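Local coordinates for serine protease (Nocardiopsis alba, PDB 2OUA), which probably cleaves peptide bonds as a secreted serine endopeptidase of the chymotrypsin-like S1 family, this chain being its trypsin-like protease domain, at residues Q42-R54 with A62-T74. Sequence-based numbering, arbitrary orientation.
Sequences QVSIGNGRGVFER and AAFVRGTSNFTLT
Val65 and Phe52 face each other in a non-hydrogen-bonded pair of the antiparallel hairpin formed by strands 48-56 and 62-69, a worked example of how classic bulges shift the register in a curled antiparallel sheet, probably the N-terminal barrel of the S1 fold. Val65 is instructive from CB outward. CB itself approaches Val51 O; CG1, anti to the backbone N (chi1 172°), packs against the Val51 backbone and meets Val43 CG2 tip to tip at 4.1 Å; CG2 rests on the Phe52 ring, 3.7 Å from its centroid and only 5° off the normal, a CH-pi contact. Ala63 CB touches the edge of the same ring, while Tyr9 and Phe30 continue the apolar layer around Phe52 and Val65.

Two classic bulges interrupt the ladder. At one, Glu53 N and Arg54 N share Phe64 O; the former arrives nearly along the C=O axis at 2.9 Å, the latter on a lone pair. At the other, Thr68 N (2.7 Å) and Ser69 N both reach Arg49 O from one face of its carbonyl plane, and Phe71 CE1 presses against this oxygen at 3.3 Å. Gly67 CA lies over the centre of one face of the Phe71 ring.

Phe64 points to the face opposite Val65, and Glu53, fully extended, lies alongside it and sets OE2 in the plane of the ring edge, 3.3 Å from CE2; Asn23 ND2 donates a hydrogen bond to this oxygen. At the hairpin's far end the Asn47 and Asn70 amides stack, 4° apart, and Asn70 ND2 donates to Asn47 O at 3.0 Å, while Asn47 OD1 accepts from the Ala1 N terminus. The chemistry thus divides: apolar carbons pack on the Val65 and Phe52 face, whereas doubly gripped carbonyls at the bulges keep the shifted register without forfeiting backbone hydrogen bonds, in the strand pair whose connection carries Asp61, the predicted charge-relay aspartate.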
loop_
_atom_site.group_PDB
_atom_site.type_symbol
_atom_site.label_atom_id
_atom_site.label_comp_id
_atom_site.label_asym_id
_atom_site.label_seq_id
_atom_site.Cartn_x
_atom_site.Cartn_y
_atom_site.Cartn_z
ATOM N N GLN A 42 -10.139 -4.508 13.133
ATOM C CA GLN A 42 -9.131 -3.959 14.033
ATOM C C GLN A 42 -7.713 -4.266 13.575
ATOM O O GLN A 42 -7.418 -5.364 13.094
ATOM C CB GLN A 42 -9.340 -4.511 15.446
ATOM C CG GLN A 42 -10.648 -4.092 16.092
ATOM C CD GLN A 42 -10.709 -2.605 16.364
ATOM O OE1 GLN A 42 -9.819 -2.046 17.005
ATOM N NE2 GLN A 42 -11.762 -1.956 15.885
ATOM N N VAL A 43 -6.833 -3.289 13.755
ATOM C CA VAL A 43 -5.440 -3.409 13.353
ATOM C C VAL A 43 -4.474 -3.157 14.503
ATOM O O VAL A 43 -4.738 -2.334 15.379
ATOM C CB VAL A 43 -5.114 -2.390 12.232
ATOM C CG1 VAL A 43 -3.609 -2.293 12.026
ATOM C CG2 VAL A 43 -5.805 -2.803 10.941
ATOM N N SER A 44 -3.354 -3.870 14.479
ATOM C CA SER A 44 -2.298 -3.711 15.472
ATOM C C SER A 44 -0.969 -3.545 14.751
ATOM O O SER A 44 -0.642 -4.314 13.842
ATOM C CB SER A 44 -2.210 -4.928 16.397
ATOM O OG SER A 44 -3.241 -4.917 17.366
ATOM N N ILE A 45 -0.218 -2.521 15.139
ATOM C CA ILE A 45 1.101 -2.271 14.573
ATOM C C ILE A 45 1.946 -1.704 15.706
ATOM O O ILE A 45 1.765 -0.561 16.126
ATOM C CB ILE A 45 1.046 -1.282 13.379
ATOM C CG1 ILE A 45 2.469 -0.916 12.955
ATOM C CG2 ILE A 45 0.235 -0.052 13.737
ATOM C CD1 ILE A 45 2.540 -0.167 11.640
ATOM N N GLY A 46 2.862 -2.521 16.212
ATOM C CA GLY A 46 3.682 -2.084 17.324
ATOM C C GLY A 46 2.721 -1.834 18.470
ATOM O O GLY A 46 1.820 -2.640 18.709
ATOM N N ASN A 47 2.889 -0.719 19.169
ATOM C CA ASN A 47 2.008 -0.384 20.281
ATOM C C ASN A 47 0.831 0.423 19.741
ATOM O O ASN A 47 0.053 1.001 20.500
ATOM C CB ASN A 47 2.770 0.439 21.321
ATOM C CG ASN A 47 3.125 1.827 20.821
ATOM O OD1 ASN A 47 3.278 2.043 19.616
ATOM N ND2 ASN A 47 3.271 2.771 21.743
ATOM N N GLY A 48 0.712 0.463 18.418
ATOM C CA GLY A 48 -0.368 1.208 17.796
ATOM C C GLY A 48 -1.594 0.362 17.511
ATOM O O GLY A 48 -1.488 -0.841 17.283
ATOM N N ARG A 49 -2.761 0.998 17.526
ATOM C CA ARG A 49 -4.022 0.313 17.260
ATOM C C ARG A 49 -4.853 1.143 16.289
ATOM O O ARG A 49 -4.877 2.371 16.367
ATOM C CB ARG A 49 -4.805 0.111 18.561
ATOM C CG ARG A 49 -4.088 -0.736 19.603
ATOM C CD ARG A 49 -4.053 -2.207 19.211
ATOM N NE ARG A 49 -3.354 -3.022 20.204
ATOM C CZ ARG A 49 -2.029 -3.120 20.300
ATOM N NH1 ARG A 49 -1.242 -2.460 19.460
ATOM N NH2 ARG A 49 -1.490 -3.882 21.244
ATOM N N GLY A 50 -5.540 0.470 15.376
ATOM C CA GLY A 50 -6.352 1.181 14.410
ATOM C C GLY A 50 -7.526 0.356 13.944
ATOM O O GLY A 50 -7.711 -0.780 14.385
ATOM N N VAL A 51 -8.312 0.923 13.038
ATOM C CA VAL A 51 -9.482 0.240 12.506
ATOM C C VAL A 51 -9.696 0.622 11.050
ATOM O O VAL A 51 -9.456 1.765 10.659
ATOM C CB VAL A 51 -10.744 0.618 13.315
ATOM C CG1 VAL A 51 -10.941 2.126 13.280
ATOM C CG2 VAL A 51 -11.967 -0.087 12.749
ATOM N N PHE A 52 -10.134 -0.338 10.241
ATOM C CA PHE A 52 -10.405 -0.062 8.836
ATOM C C PHE A 52 -11.629 0.848 8.782
ATOM O O PHE A 52 -12.752 0.415 9.062
ATOM C CB PHE A 52 -10.684 -1.360 8.063
ATOM C CG PHE A 52 -9.442 -2.080 7.611
ATOM C CD1 PHE A 52 -8.657 -2.789 8.511
ATOM C CD2 PHE A 52 -9.046 -2.026 6.274
ATOM C CE1 PHE A 52 -7.489 -3.435 8.094
ATOM C CE2 PHE A 52 -7.878 -2.669 5.845
ATOM C CZ PHE A 52 -7.098 -3.374 6.757
ATOM N N GLU A 53 -11.401 2.113 8.443
ATOM C CA GLU A 53 -12.476 3.100 8.350
ATOM C C GLU A 53 -13.156 3.006 6.994
ATOM O O GLU A 53 -14.374 3.139 6.883
ATOM C CB GLU A 53 -11.919 4.513 8.549
ATOM C CG GLU A 53 -12.959 5.611 8.359
ATOM C CD GLU A 53 -12.404 7.009 8.583
ATOM O OE1 GLU A 53 -13.162 7.983 8.383
ATOM O OE2 GLU A 53 -11.222 7.140 8.959
ATOM N N ARG A 54 -12.352 2.774 5.962
ATOM C CA ARG A 54 -12.848 2.645 4.604
ATOM C C ARG A 54 -12.224 1.392 4.005
ATOM O O ARG A 54 -11.066 1.075 4.291
ATOM C CB ARG A 54 -12.428 3.855 3.765
ATOM C CG ARG A 54 -12.956 5.192 4.251
ATOM C CD ARG A 54 -14.301 5.518 3.631
ATOM N NE ARG A 54 -14.632 6.929 3.799
ATOM C CZ ARG A 54 -15.514 7.584 3.052
ATOM N NH1 ARG A 54 -16.158 6.953 2.079
ATOM N NH2 ARG A 54 -15.744 8.872 3.270
ATOM N N ALA A 62 -8.779 -1.079 -2.143
ATOM C CA ALA A 62 -8.315 0.077 -1.396
ATOM C C ALA A 62 -8.889 0.159 0.007
ATOM O O ALA A 62 -9.991 -0.318 0.279
ATOM C CB ALA A 62 -8.672 1.339 -2.167
ATOM N N ALA A 63 -8.137 0.783 0.903
ATOM C CA ALA A 63 -8.602 0.915 2.269
ATOM C C ALA A 63 -7.839 1.992 3.023
ATOM O O ALA A 63 -6.722 2.366 2.650
ATOM C CB ALA A 63 -8.460 -0.418 2.993
ATOM N N PHE A 64 -8.470 2.503 4.073
ATOM C CA PHE A 64 -7.845 3.504 4.927
ATOM C C PHE A 64 -8.051 3.036 6.353
ATOM O O PHE A 64 -9.184 2.796 6.782
ATOM C CB PHE A 64 -8.480 4.887 4.769
ATOM C CG PHE A 64 -7.914 5.916 5.726
ATOM C CD1 PHE A 64 -6.596 6.356 5.599
ATOM C CD2 PHE A 64 -8.683 6.401 6.785
ATOM C CE1 PHE A 64 -6.050 7.262 6.515
ATOM C CE2 PHE A 64 -8.147 7.307 7.707
ATOM C CZ PHE A 64 -6.828 7.739 7.572
ATOM N N VAL A 65 -6.949 2.880 7.071
ATOM C CA VAL A 65 -6.994 2.461 8.461
ATOM C C VAL A 65 -6.793 3.710 9.306
ATOM O O VAL A 65 -5.809 4.426 9.132
ATOM C CB VAL A 65 -5.870 1.455 8.779
ATOM C CG1 VAL A 65 -5.809 1.193 10.279
ATOM C CG2 VAL A 65 -6.119 0.151 8.028
ATOM N N ARG A 66 -7.736 3.974 10.205
ATOM C CA ARG A 66 -7.662 5.135 11.088
ATOM C C ARG A 66 -7.072 4.709 12.429
ATOM O O ARG A 66 -7.512 3.726 13.025
ATOM C CB ARG A 66 -9.061 5.725 11.293
ATOM C CG ARG A 66 -9.190 6.633 12.508
ATOM C CD ARG A 66 -10.604 7.179 12.624
ATOM N NE ARG A 66 -10.831 7.858 13.896
ATOM C CZ ARG A 66 -11.050 7.233 15.052
ATOM N NH1 ARG A 66 -11.072 5.908 15.097
ATOM N NH2 ARG A 66 -11.247 7.936 16.158
ATOM N N GLY A 67 -6.067 5.441 12.890
ATOM C CA GLY A 67 -5.453 5.105 14.161
ATOM C C GLY A 67 -6.357 5.480 15.318
ATOM O O GLY A 67 -6.957 6.553 15.314
ATOM N N THR A 68 -6.470 4.595 16.300
ATOM C CA THR A 68 -7.293 4.865 17.471
ATOM C C THR A 68 -6.379 5.108 18.669
ATOM O O THR A 68 -6.778 5.730 19.657
ATOM C CB THR A 68 -8.261 3.700 17.772
ATOM O OG1 THR A 68 -7.528 2.477 17.879
ATOM C CG2 THR A 68 -9.301 3.576 16.659
ATOM N N SER A 69 -5.145 4.614 18.577
ATOM C CA SER A 69 -4.179 4.822 19.646
ATOM C C SER A 69 -2.736 4.618 19.190
ATOM O O SER A 69 -2.421 3.676 18.460
ATOM C CB SER A 69 -4.475 3.904 20.839
ATOM O OG SER A 69 -4.237 2.546 20.527
ATOM N N ASN A 70 -1.875 5.533 19.622
ATOM C CA ASN A 70 -0.451 5.497 19.319
ATOM C C ASN A 70 -0.044 5.415 17.851
ATOM O O ASN A 70 0.762 4.569 17.466
ATOM C CB ASN A 70 0.207 4.358 20.095
ATOM C CG ASN A 70 0.026 4.504 21.589
ATOM O OD1 ASN A 70 0.170 5.596 22.135
ATOM N ND2 ASN A 70 -0.287 3.402 22.261
ATOM N N PHE A 71 -0.602 6.299 17.034
ATOM C CA PHE A 71 -0.246 6.353 15.622
ATOM C C PHE A 71 0.559 7.631 15.405
ATOM O O PHE A 71 0.037 8.730 15.576
ATOM C CB PHE A 71 -1.500 6.391 14.742
ATOM C CG PHE A 71 -1.892 5.055 14.165
ATOM C CD1 PHE A 71 -1.858 3.904 14.945
ATOM C CD2 PHE A 71 -2.329 4.960 12.849
ATOM C CE1 PHE A 71 -2.262 2.675 14.419
ATOM C CE2 PHE A 71 -2.735 3.735 12.314
ATOM C CZ PHE A 71 -2.702 2.593 13.100
ATOM N N THR A 72 1.834 7.482 15.058
ATOM C CA THR A 72 2.686 8.638 14.789
ATOM C C THR A 72 3.028 8.581 13.306
ATOM O O THR A 72 3.720 7.671 12.866
ATOM C CB THR A 72 3.985 8.588 15.609
ATOM O OG1 THR A 72 3.673 8.677 17.004
ATOM C CG2 THR A 72 4.896 9.744 15.227
ATOM N N LEU A 73 2.541 9.551 12.540
ATOM C CA LEU A 73 2.780 9.555 11.102
ATOM C C LEU A 73 4.176 10.003 10.698
ATOM O O LEU A 73 4.826 10.781 11.400
ATOM C CB LEU A 73 1.747 10.437 10.394
ATOM C CG LEU A 73 0.267 10.135 10.662
ATOM C CD1 LEU A 73 -0.588 10.993 9.749
ATOM C CD2 LEU A 73 -0.026 8.660 10.426
ATOM N N THR A 74 4.626 9.490 9.558
ATOM C CA THR A 74 5.925 9.838 8.996
ATOM C C THR A 74 5.715 9.936 7.494
ATOM O O THR A 74 4.665 9.530 6.988
ATOM C CB THR A 74 7.000 8.750 9.238
ATOM O OG1 THR A 74 6.779 7.649 8.341
ATOM C CG2 THR A 74 6.952 8.249 10.677
HETATM O O HOH W 1 -9.184 0.250 18.052
HETATM O O HOH W 2 -2.313 1.202 22.189
#